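Local coordinates for protein nicotinate phosphoribosyltransferase (Saccharomyces cerevisiae, PDB 1VLP) that catalyses the first step of NAD synthesis from nicotinic acid, the ATP-dependent synthesis of nicotinate ribonucleotide from nicotinate and phosphoribosyl diphosphate, at residues A[21-32]-A[137-146]; A[299-309]-A[333-341]. One frame throughout, in Å; residues are numbered along the deposited sequence. Where two conformers were deposited one is given.

Contact 1: residues A[21-32]-A[137-146]; sequences LLDTDMYKITMH and WKDTILYEIP
OE1 of E144 is gripped by two donors from the first turn of helix 26-38. OH of Y27 donates to OE1 of E144 at 2.8 Å, coming in from above the carboxylate plane, and the ammonium of K28 forms a salt bridge on the anti lone pair of that oxygen, K28 NZ to E144 OE1 3.0 Å. The same NZ also donates to the backbone carbonyl of I141, NZ to O 2.7 Å and in the carbonyl plane, and it has a second acid partner in E245. K28 gets there by bending at chi2 (-95°) and chi3 (68°). The bend lays its CG closely on CG1 of I145, at 3.4 Å, while the two carboxylates, of E144 and E245, next to the buried ammonium would probably favour its protonated form.

Further along the helix the contact turns apolar. CG2 of I141 packs against CD2 of H32 at 3.5 Å; M31, in one of its two modelled positions, may add a doubtful contact to I141 and W137. H32 lays one ring face over CG of L142, offset toward the rim, with Y96 and Y99 bonding its two nitrogens; CD2 of L142 meets CD1 of I29 at 3.9 Å. A helix is thus packed on a turn leading into the next helix within the N-terminal domain, and the polar end of the seam is consistent with positioning Y27, which, as in related enzymes, probably binds nicotinate.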
loop_
_atom_site.group_PDB
_atom_site.type_symbol
_atom_site.label_atom_id
_atom_site.label_comp_id
_atom_site.label_asym_id
_atom_site.label_seq_id
_atom_site.Cartn_x
_atom_site.Cartn_y
_atom_site.Cartn_z
ATOM N N LEU A 21 6.537 -14.003 -4.988
ATOM C CA LEU A 21 5.344 -13.198 -5.232
ATOM C C LEU A 21 4.635 -12.777 -3.928
ATOM O O LEU A 21 3.765 -11.906 -3.947
ATOM C CB LEU A 21 4.434 -13.962 -6.149
ATOM C CG LEU A 21 4.998 -14.080 -7.596
ATOM C CD1 LEU A 21 4.330 -15.128 -8.331
ATOM C CD2 LEU A 21 4.857 -12.782 -8.331
ATOM N N LEU A 22 5.014 -13.382 -2.799
ATOM C CA LEU A 22 4.599 -12.889 -1.456
ATOM C C LEU A 22 5.427 -11.728 -0.851
ATOM O O LEU A 22 5.075 -11.216 0.247
ATOM C CB LEU A 22 4.638 -14.057 -0.458
ATOM C CG LEU A 22 3.727 -15.301 -0.676
ATOM C CD1 LEU A 22 3.684 -16.177 0.555
ATOM C CD2 LEU A 22 2.374 -14.902 -1.103
ATOM N N ASP A 23 6.526 -11.319 -1.515
ATOM C CA ASP A 23 7.291 -10.150 -1.106
ATOM C C ASP A 23 6.562 -8.915 -1.647
ATOM O O ASP A 23 6.955 -8.291 -2.665
ATOM C CB ASP A 23 8.741 -10.217 -1.572
ATOM C CG ASP A 23 9.561 -9.011 -1.077
ATOM O OD1 ASP A 23 9.037 -8.212 -0.217
ATOM O OD2 ASP A 23 10.723 -8.833 -1.552
ATOM N N THR A 24 5.414 -8.652 -1.048
ATOM C CA THR A 24 4.509 -7.596 -1.494
ATOM C C THR A 24 3.533 -7.302 -0.350
ATOM O O THR A 24 3.476 -8.052 0.642
ATOM C CB THR A 24 3.682 -7.992 -2.776
ATOM O OG1 THR A 24 3.087 -6.817 -3.340
ATOM C CG2 THR A 24 2.594 -8.949 -2.472
ATOM N N ASP A 25 2.739 -6.256 -0.526
ATOM C CA ASP A 25 1.698 -5.915 0.446
ATOM C C ASP A 25 0.459 -6.823 0.271
ATOM O O ASP A 25 0.048 -7.057 -0.880
ATOM C CB ASP A 25 1.281 -4.443 0.309
ATOM C CG ASP A 25 2.443 -3.446 0.621
ATOM O OD1 ASP A 25 2.997 -3.490 1.726
ATOM O OD2 ASP A 25 2.809 -2.662 -0.261
HETATM N N MSE A 26 -0.127 -7.316 1.368
HETATM C CA MSE A 26 -1.303 -8.194 1.270
HETATM C C MSE A 26 -2.406 -7.610 0.439
HETATM O O MSE A 26 -3.074 -8.373 -0.294
HETATM C CB MSE A 26 -1.875 -8.556 2.626
HETATM C CG MSE A 26 -3.241 -9.274 2.537
HETATM SE SE MSE A 26 -3.599 -9.977 4.301
HETATM C CE MSE A 26 -5.659 -10.158 4.078
ATOM N N TYR A 27 -2.589 -6.280 0.481
ATOM C CA TYR A 27 -3.665 -5.674 -0.327
ATOM C C TYR A 27 -3.492 -5.952 -1.815
ATOM O O TYR A 27 -4.492 -6.031 -2.542
ATOM C CB TYR A 27 -3.866 -4.181 -0.060
ATOM C CG TYR A 27 -2.907 -3.255 -0.794
ATOM C CD1 TYR A 27 -3.172 -2.835 -2.101
ATOM C CD2 TYR A 27 -1.748 -2.824 -0.203
ATOM C CE1 TYR A 27 -2.291 -1.981 -2.779
ATOM C CE2 TYR A 27 -0.850 -1.961 -0.884
ATOM C CZ TYR A 27 -1.130 -1.555 -2.156
ATOM O OH TYR A 27 -0.235 -0.714 -2.778
ATOM N N LYS A 28 -2.254 -6.185 -2.272
ATOM C CA LYS A 28 -2.082 -6.525 -3.692
ATOM C C LYS A 28 -2.691 -7.866 -4.081
ATOM O O LYS A 28 -3.299 -7.999 -5.138
ATOM C CB LYS A 28 -0.608 -6.397 -4.134
ATOM C CG LYS A 28 -0.068 -4.979 -4.045
ATOM C CD LYS A 28 -0.131 -4.136 -5.351
ATOM C CE LYS A 28 -1.484 -3.721 -5.882
ATOM N NZ LYS A 28 -1.265 -2.761 -7.031
ATOM N N ILE A 29 -2.573 -8.866 -3.213
ATOM C CA ILE A 29 -3.168 -10.152 -3.438
ATOM C C ILE A 29 -4.672 -10.141 -3.336
ATOM O O ILE A 29 -5.349 -10.772 -4.129
ATOM C CB ILE A 29 -2.490 -11.210 -2.496
ATOM C CG1 ILE A 29 -0.993 -11.340 -2.851
ATOM C CG2 ILE A 29 -3.164 -12.590 -2.543
ATOM C CD1 ILE A 29 -0.697 -11.803 -4.295
ATOM N N THR A 30 -5.221 -9.438 -2.360
ATOM C CA THR A 30 -6.702 -9.348 -2.275
ATOM C C THR A 30 -7.261 -8.571 -3.482
ATOM O O THR A 30 -8.247 -9.032 -4.084
ATOM C CB THR A 30 -7.184 -8.783 -0.938
ATOM O OG1 THR A 30 -6.553 -7.531 -0.671
ATOM C CG2 THR A 30 -6.866 -9.762 0.181
HETATM N N MSE A 31 -6.635 -7.469 -3.894
HETATM C CA MSE A 31 -7.012 -6.828 -5.135
HETATM C C MSE A 31 -6.919 -7.731 -6.341
HETATM O O MSE A 31 -7.799 -7.761 -7.162
HETATM C CB MSE A 31 -6.076 -5.636 -5.414
HETATM C CG MSE A 31 -6.350 -4.377 -4.655
HETATM SE SE MSE A 31 -8.042 -3.613 -5.335
HETATM C CE MSE A 31 -7.587 -3.256 -7.051
ATOM N N HIS A 32 -5.832 -8.493 -6.407
ATOM C CA HIS A 32 -5.637 -9.439 -7.508
ATOM C C HIS A 32 -6.831 -10.420 -7.583
ATOM O O HIS A 32 -7.387 -10.701 -8.632
ATOM C CB HIS A 32 -4.316 -10.199 -7.301
ATOM C CG HIS A 32 -3.903 -11.007 -8.493
ATOM N ND1 HIS A 32 -3.071 -12.114 -8.387
ATOM C CD2 HIS A 32 -4.192 -10.873 -9.817
ATOM C CE1 HIS A 32 -2.857 -12.604 -9.604
ATOM N NE2 HIS A 32 -3.555 -11.895 -10.482
ATOM N N TRP A 137 -6.027 -6.022 -16.213
ATOM C CA TRP A 137 -5.895 -5.650 -14.815
ATOM C C TRP A 137 -5.345 -6.822 -13.974
ATOM O O TRP A 137 -4.459 -6.595 -13.185
ATOM C CB TRP A 137 -7.224 -5.100 -14.311
ATOM C CG TRP A 137 -7.159 -4.228 -13.066
ATOM C CD1 TRP A 137 -6.050 -3.781 -12.415
ATOM C CD2 TRP A 137 -8.272 -3.632 -12.396
ATOM N NE1 TRP A 137 -6.384 -2.985 -11.389
ATOM C CE2 TRP A 137 -7.745 -2.853 -11.342
ATOM C CE3 TRP A 137 -9.671 -3.689 -12.569
ATOM C CZ2 TRP A 137 -8.577 -2.164 -10.438
ATOM C CZ3 TRP A 137 -10.476 -2.995 -11.677
ATOM C CH2 TRP A 137 -9.928 -2.232 -10.636
ATOM N N LYS A 138 -5.799 -8.054 -14.210
ATOM C CA LYS A 138 -5.281 -9.238 -13.499
ATOM C C LYS A 138 -3.807 -9.562 -13.801
ATOM O O LYS A 138 -3.164 -10.232 -13.006
ATOM C CB LYS A 138 -6.113 -10.487 -13.779
ATOM C CG LYS A 138 -5.971 -11.082 -15.121
ATOM C CD LYS A 138 -7.036 -12.173 -15.308
ATOM C CE LYS A 138 -6.907 -12.853 -16.640
ATOM N NZ LYS A 138 -7.270 -11.998 -17.798
ATOM N N ASP A 139 -3.311 -9.098 -14.939
ATOM C CA ASP A 139 -1.909 -9.276 -15.355
ATOM C C ASP A 139 -0.993 -8.179 -14.839
ATOM O O ASP A 139 0.252 -8.319 -14.922
ATOM C CB ASP A 139 -1.768 -9.277 -16.890
ATOM C CG ASP A 139 -2.276 -10.545 -17.532
ATOM O OD1 ASP A 139 -2.534 -11.523 -16.826
ATOM O OD2 ASP A 139 -2.436 -10.544 -18.764
ATOM N N THR A 140 -1.559 -7.053 -14.389
ATOM C CA THR A 140 -0.761 -5.869 -14.070
ATOM C C THR A 140 -0.754 -5.463 -12.594
ATOM O O THR A 140 0.212 -4.777 -12.106
ATOM C CB THR A 140 -1.195 -4.664 -14.947
ATOM O OG1 THR A 140 -2.548 -4.376 -14.720
ATOM C CG2 THR A 140 -0.974 -4.998 -16.419
ATOM N N ILE A 141 -1.820 -5.843 -11.898
ATOM C CA ILE A 141 -2.028 -5.424 -10.491
ATOM C C ILE A 141 -0.851 -5.713 -9.513
ATOM O O ILE A 141 -0.610 -4.931 -8.582
ATOM C CB ILE A 141 -3.378 -5.987 -9.988
ATOM C CG1 ILE A 141 -3.753 -5.373 -8.645
ATOM C CG2 ILE A 141 -3.346 -7.514 -9.920
ATOM C CD1 ILE A 141 -5.049 -4.840 -8.612
ATOM N N LEU A 142 -0.110 -6.814 -9.702
ATOM C CA LEU A 142 0.923 -7.124 -8.730
ATOM C C LEU A 142 2.171 -6.259 -8.873
ATOM O O LEU A 142 3.001 -6.242 -7.977
ATOM C CB LEU A 142 1.293 -8.610 -8.809
ATOM C CG LEU A 142 0.180 -9.594 -8.424
ATOM C CD1 LEU A 142 0.765 -11.031 -8.316
ATOM C CD2 LEU A 142 -0.529 -9.209 -7.138
ATOM N N TYR A 143 2.392 -5.609 -10.016
ATOM C CA TYR A 143 3.719 -4.932 -10.213
ATOM C C TYR A 143 4.036 -3.784 -9.290
ATOM O O TYR A 143 5.213 -3.588 -8.972
ATOM C CB TYR A 143 3.840 -4.425 -11.636
ATOM C CG TYR A 143 4.073 -5.496 -12.647
ATOM C CD1 TYR A 143 5.326 -6.083 -12.786
ATOM C CD2 TYR A 143 3.042 -5.927 -13.505
ATOM C CE1 TYR A 143 5.561 -7.026 -13.761
ATOM C CE2 TYR A 143 3.268 -6.884 -14.462
ATOM C CZ TYR A 143 4.527 -7.436 -14.587
ATOM O OH TYR A 143 4.763 -8.394 -15.550
ATOM N N GLU A 144 3.017 -3.013 -8.885
ATOM C CA GLU A 144 3.251 -1.768 -8.119
ATOM C C GLU A 144 4.334 -1.939 -7.013
ATOM O O GLU A 144 5.377 -1.246 -7.009
ATOM C CB GLU A 144 1.944 -1.265 -7.506
ATOM C CG GLU A 144 2.080 0.042 -6.737
ATOM C CD GLU A 144 0.965 0.296 -5.707
ATOM O OE1 GLU A 144 0.015 -0.526 -5.526
ATOM O OE2 GLU A 144 1.026 1.373 -5.085
ATOM N N ILE A 145 4.118 -2.860 -6.092
ATOM C CA ILE A 145 4.972 -2.951 -4.907
ATOM C C ILE A 145 6.375 -3.390 -5.222
ATOM O O ILE A 145 7.313 -2.672 -4.857
ATOM C CB ILE A 145 4.372 -3.893 -3.853
ATOM C CG1 ILE A 145 2.938 -3.474 -3.632
ATOM C CG2 ILE A 145 5.165 -3.884 -2.522
ATOM C CD1 ILE A 145 2.733 -2.298 -3.116
ATOM N N PRO A 146 6.549 -4.558 -5.872
ATOM C CA PRO A 146 7.932 -4.963 -6.172
ATOM C C PRO A 146 8.664 -3.940 -7.031
ATOM O O PRO A 146 9.849 -3.730 -6.850
ATOM C CB PRO A 146 7.789 -6.338 -6.843
ATOM C CG PRO A 146 6.332 -6.435 -7.237
ATOM C CD PRO A 146 5.563 -5.571 -6.311
#

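Contact 2: residues A[299-309]-A[333-341]. With PO4 (phosphate ion), chain E.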
loop_
_atom_site.group_PDB
_atom_site.type_symbol
_atom_site.label_atom_id
_atom_site.label_comp_id
_atom_site.label_asym_id
_atom_site.label_seq_id
_atom_site.Cartn_x
_atom_site.Cartn_y
_atom_site.Cartn_z
ATOM N N SER A 299 -22.310 -0.744 6.582
ATOM C CA SER A 299 -21.713 -0.205 7.804
ATOM C C SER A 299 -21.609 -1.238 8.911
ATOM O O SER A 299 -20.860 -1.061 9.845
ATOM C CB SER A 299 -22.479 1.036 8.323
ATOM O OG SER A 299 -23.860 0.823 8.365
ATOM N N ASP A 300 -22.416 -2.299 8.832
ATOM C CA ASP A 300 -22.277 -3.441 9.729
ATOM C C ASP A 300 -21.176 -4.444 9.314
ATOM O O ASP A 300 -20.467 -4.967 10.189
ATOM C CB ASP A 300 -23.636 -4.105 9.889
ATOM C CG ASP A 300 -24.633 -3.187 10.552
ATOM O OD1 ASP A 300 -24.226 -2.418 11.474
ATOM O OD2 ASP A 300 -25.799 -3.224 10.125
ATOM N N ALA A 301 -20.993 -4.638 8.001
ATOM C CA ALA A 301 -20.020 -5.595 7.476
ATOM C C ALA A 301 -18.559 -5.162 7.673
ATOM O O ALA A 301 -17.711 -5.906 8.221
ATOM C CB ALA A 301 -20.291 -5.847 5.977
ATOM N N TYR A 302 -18.252 -3.962 7.196
ATOM C CA TYR A 302 -16.938 -3.353 7.465
ATOM C C TYR A 302 -16.765 -3.143 8.936
ATOM O O TYR A 302 -17.669 -2.719 9.599
ATOM C CB TYR A 302 -16.795 -2.013 6.738
ATOM C CG TYR A 302 -16.668 -2.185 5.244
ATOM C CD1 TYR A 302 -15.432 -2.389 4.648
ATOM C CD2 TYR A 302 -17.786 -2.163 4.436
ATOM C CE1 TYR A 302 -15.326 -2.595 3.288
ATOM C CE2 TYR A 302 -17.673 -2.331 3.055
ATOM C CZ TYR A 302 -16.443 -2.548 2.500
ATOM O OH TYR A 302 -16.304 -2.734 1.142
ATOM N N VAL A 303 -15.565 -3.373 9.429
ATOM C CA VAL A 303 -15.315 -3.266 10.854
ATOM C C VAL A 303 -14.801 -1.901 11.241
ATOM O O VAL A 303 -14.567 -1.643 12.427
ATOM C CB VAL A 303 -14.305 -4.326 11.338
ATOM C CG1 VAL A 303 -14.916 -5.750 11.184
ATOM C CG2 VAL A 303 -12.984 -4.172 10.642
ATOM N N GLY A 304 -14.666 -1.051 10.241
ATOM C CA GLY A 304 -14.202 0.288 10.409
ATOM C C GLY A 304 -13.768 0.889 9.093
ATOM O O GLY A 304 -14.142 0.426 7.997
ATOM N N VAL A 305 -12.996 1.956 9.230
ATOM C CA VAL A 305 -12.580 2.785 8.127
ATOM C C VAL A 305 -11.071 2.987 8.206
ATOM O O VAL A 305 -10.482 2.932 9.295
ATOM C CB VAL A 305 -13.251 4.177 8.090
ATOM C CG1 VAL A 305 -14.762 4.081 7.743
ATOM C CG2 VAL A 305 -13.010 4.942 9.395
ATOM N N ARG A 306 -10.455 3.161 7.047
ATOM C CA ARG A 306 -9.002 3.503 6.961
ATOM C C ARG A 306 -8.874 5.001 6.589
ATOM O O ARG A 306 -9.469 5.470 5.590
ATOM C CB ARG A 306 -8.228 2.586 5.960
ATOM C CG ARG A 306 -6.648 2.746 5.991
ATOM C CD ARG A 306 -5.996 1.814 4.897
ATOM N NE ARG A 306 -5.056 2.595 4.072
ATOM C CZ ARG A 306 -4.850 2.425 2.775
ATOM N NH1 ARG A 306 -5.475 1.465 2.088
ATOM N NH2 ARG A 306 -3.978 3.216 2.157
ATOM N N GLN A 307 -8.124 5.741 7.419
ATOM C CA GLN A 307 -7.846 7.166 7.223
ATOM C C GLN A 307 -6.482 7.298 6.473
ATOM O O GLN A 307 -5.471 6.792 6.934
ATOM C CB GLN A 307 -7.845 7.891 8.545
ATOM C CG GLN A 307 -7.649 9.416 8.472
ATOM C CD GLN A 307 -6.222 9.843 8.341
ATOM O OE1 GLN A 307 -5.337 9.372 9.086
ATOM N NE2 GLN A 307 -5.978 10.795 7.437
ATOM N N ASP A 308 -6.502 7.919 5.303
ATOM C CA ASP A 308 -5.362 7.954 4.423
ATOM C C ASP A 308 -5.030 9.350 3.889
ATOM O O ASP A 308 -4.006 9.495 3.194
ATOM C CB ASP A 308 -5.638 7.030 3.241
ATOM C CG ASP A 308 -4.364 6.595 2.515
ATOM O OD1 ASP A 308 -3.350 6.268 3.187
ATOM O OD2 ASP A 308 -4.424 6.564 1.267
ATOM N N SER A 309 -5.903 10.333 4.115
ATOM C CA SER A 309 -5.624 11.711 3.724
ATOM C C SER A 309 -6.386 12.731 4.543
ATOM O O SER A 309 -7.310 12.412 5.296
ATOM C CB SER A 309 -5.970 11.961 2.258
ATOM O OG SER A 309 -7.369 11.892 2.026
ATOM N N SER A 333 -17.531 0.706 18.899
ATOM C CA SER A 333 -18.074 -0.356 18.038
ATOM C C SER A 333 -17.152 -0.588 16.794
ATOM O O SER A 333 -17.052 -1.717 16.261
ATOM C CB SER A 333 -19.456 0.075 17.507
ATOM O OG SER A 333 -20.430 0.125 18.527
ATOM N N LYS A 334 -16.508 0.492 16.352
ATOM C CA LYS A 334 -15.767 0.525 15.063
ATOM C C LYS A 334 -14.328 1.119 15.173
ATOM O O LYS A 334 -13.991 1.848 16.142
ATOM C CB LYS A 334 -16.615 1.285 14.029
ATOM C CG LYS A 334 -18.021 0.664 13.802
ATOM C CD LYS A 334 -17.944 -0.662 13.087
ATOM C CE LYS A 334 -19.338 -1.216 12.762
ATOM N NZ LYS A 334 -19.245 -2.546 12.072
ATOM N N ILE A 335 -13.518 0.783 14.175
ATOM C CA ILE A 335 -12.100 1.058 14.113
ATOM C C ILE A 335 -11.852 2.182 13.108
ATOM O O ILE A 335 -12.456 2.203 12.042
ATOM C CB ILE A 335 -11.284 -0.231 13.620
ATOM C CG1 ILE A 335 -11.409 -1.313 14.677
ATOM C CG2 ILE A 335 -9.824 0.105 13.355
ATOM C CD1 ILE A 335 -11.006 -2.719 14.190
ATOM N N ILE A 336 -10.946 3.111 13.448
ATOM C CA ILE A 336 -10.238 3.905 12.481
ATOM C C ILE A 336 -8.783 3.454 12.422
ATOM O O ILE A 336 -8.096 3.364 13.428
ATOM C CB ILE A 336 -10.254 5.452 12.762
ATOM C CG1 ILE A 336 -11.678 5.975 12.859
ATOM C CG2 ILE A 336 -9.475 6.183 11.693
ATOM C CD1 ILE A 336 -11.780 7.416 13.166
ATOM N N CYS A 337 -8.359 3.116 11.223
ATOM C CA CYS A 337 -6.956 2.777 10.971
ATOM C C CYS A 337 -6.279 3.979 10.273
ATOM O O CYS A 337 -6.651 4.353 9.176
ATOM C CB CYS A 337 -6.884 1.569 10.071
ATOM S SG CYS A 337 -5.147 1.167 9.727
ATOM N N TYR A 338 -5.343 4.597 10.969
ATOM C CA TYR A 338 -4.602 5.739 10.498
ATOM C C TYR A 338 -3.353 5.222 9.773
ATOM O O TYR A 338 -2.562 4.457 10.352
ATOM C CB TYR A 338 -4.165 6.585 11.681
ATOM C CG TYR A 338 -5.307 7.112 12.527
ATOM C CD1 TYR A 338 -5.932 8.297 12.246
ATOM C CD2 TYR A 338 -5.766 6.387 13.614
ATOM C CE1 TYR A 338 -6.959 8.762 13.039
ATOM C CE2 TYR A 338 -6.823 6.826 14.404
ATOM C CZ TYR A 338 -7.418 8.031 14.106
ATOM O OH TYR A 338 -8.442 8.441 14.916
ATOM N N SER A 339 -3.200 5.617 8.512
ATOM C CA SER A 339 -2.131 5.023 7.699
ATOM C C SER A 339 -1.322 5.993 6.843
ATOM O O SER A 339 -0.585 5.536 5.956
ATOM C CB SER A 339 -2.741 3.917 6.809
ATOM O OG SER A 339 -3.621 4.476 5.833
ATOM N N ASP A 340 -1.480 7.299 7.056
ATOM C CA ASP A 340 -0.883 8.310 6.160
ATOM C C ASP A 340 0.363 8.885 6.794
ATOM O O ASP A 340 0.254 9.792 7.623
ATOM C CB ASP A 340 -1.882 9.430 5.862
ATOM C CG ASP A 340 -1.327 10.494 4.899
ATOM O OD1 ASP A 340 -0.339 10.188 4.167
ATOM O OD2 ASP A 340 -1.875 11.618 4.891
ATOM N N SER A 341 1.541 8.383 6.400
ATOM C CA SER A 341 2.819 8.979 6.746
ATOM C C SER A 341 3.016 9.140 8.258
ATOM O O SER A 341 3.354 10.191 8.785
ATOM C CB SER A 341 2.936 10.338 6.032
ATOM O OG SER A 341 2.601 10.221 4.647
HETATM P P PO4 E . 3.728 5.913 4.467
HETATM O O1 PO4 E . 4.099 4.456 4.400
HETATM O O2 PO4 E . 4.649 6.741 5.317
HETATM O O3 PO4 E . 3.805 6.552 3.073
HETATM O O4 PO4 E . 2.293 6.115 4.908
HETATM O O HOH W 1 -22.059 -3.201 12.984
HETATM O O HOH W 2 -15.019 -3.263 14.476
HETATM O O HOH W 3 -2.711 8.842 9.219
HETATM O O HOH W 4 -3.524 12.213 7.044
#
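S299 and Y302, at the end of a helix, turn their carbonyls to the ammonium of K334: NZ lies 3.1 Å from O of S299 and 2.9 Å from O of Y302, each bond in the carbonyl plane. A water joins NZ to OD1 of D300. An alanine in place of K334 would probably leave these two carbonyls without their shared donor and free the helix end to shift against the neighbouring strand. At V303 the backbone ladder begins, its O accepting from N of I335. G304 brings its CA to within 3.1 Å of O of I335, where a side chain would collide with that oxygen. V305 bonds I335 and C337 through its N and O, a parallel pairing, and lays CG2 alongside CG1 of I336, both pointing the same way.

R306 bends at chi3 (129°), and its NE donates to OG of S339 at 2.9 Å, almost in the guanidinium plane; NH2 makes a salt bridge to OD1 of D308 at 3.3 Å, weak as a hydrogen bond. Q307 pairs by N with O of C337 (2.7 Å), while its OE1 comes to the edge of the Y338 ring, 3.4 Å from CD1. D308 carries its other oxygen to H244. The two strands are neighbours in the six-stranded parallel sheet, flanked by 279-281 and 360-365; helix 312-326, the crossover of this beta-alpha-beta unit, covers the V305 and Q307 face.

In the fold
Contacts 1 and 2 illustrate how a pocket can be assembled from two parts of the chain that pack against each other. Their centres lie 21 Å apart and their nearest atoms about 6 Å apart, so they do not touch, and contact 1 closes along the chain before contact 2 opens. Each nevertheless supplies a residue that, as in related enzymes, probably binds nicotinate, Y27 from 21-32 and R306 from 299-309. T241 is near both, its side chain about 6 Å from that of Y27 and about 4 Å from that of R306. F189 likewise has the side chains of D25 and S339 each about 4 Å from its own. Beyond S339, a phosphate ion, probably from the crystallisation liquor, is hydrogen-bonded to backbone N of S341 and T367, and may mark where phosphoribosyl diphosphate binds.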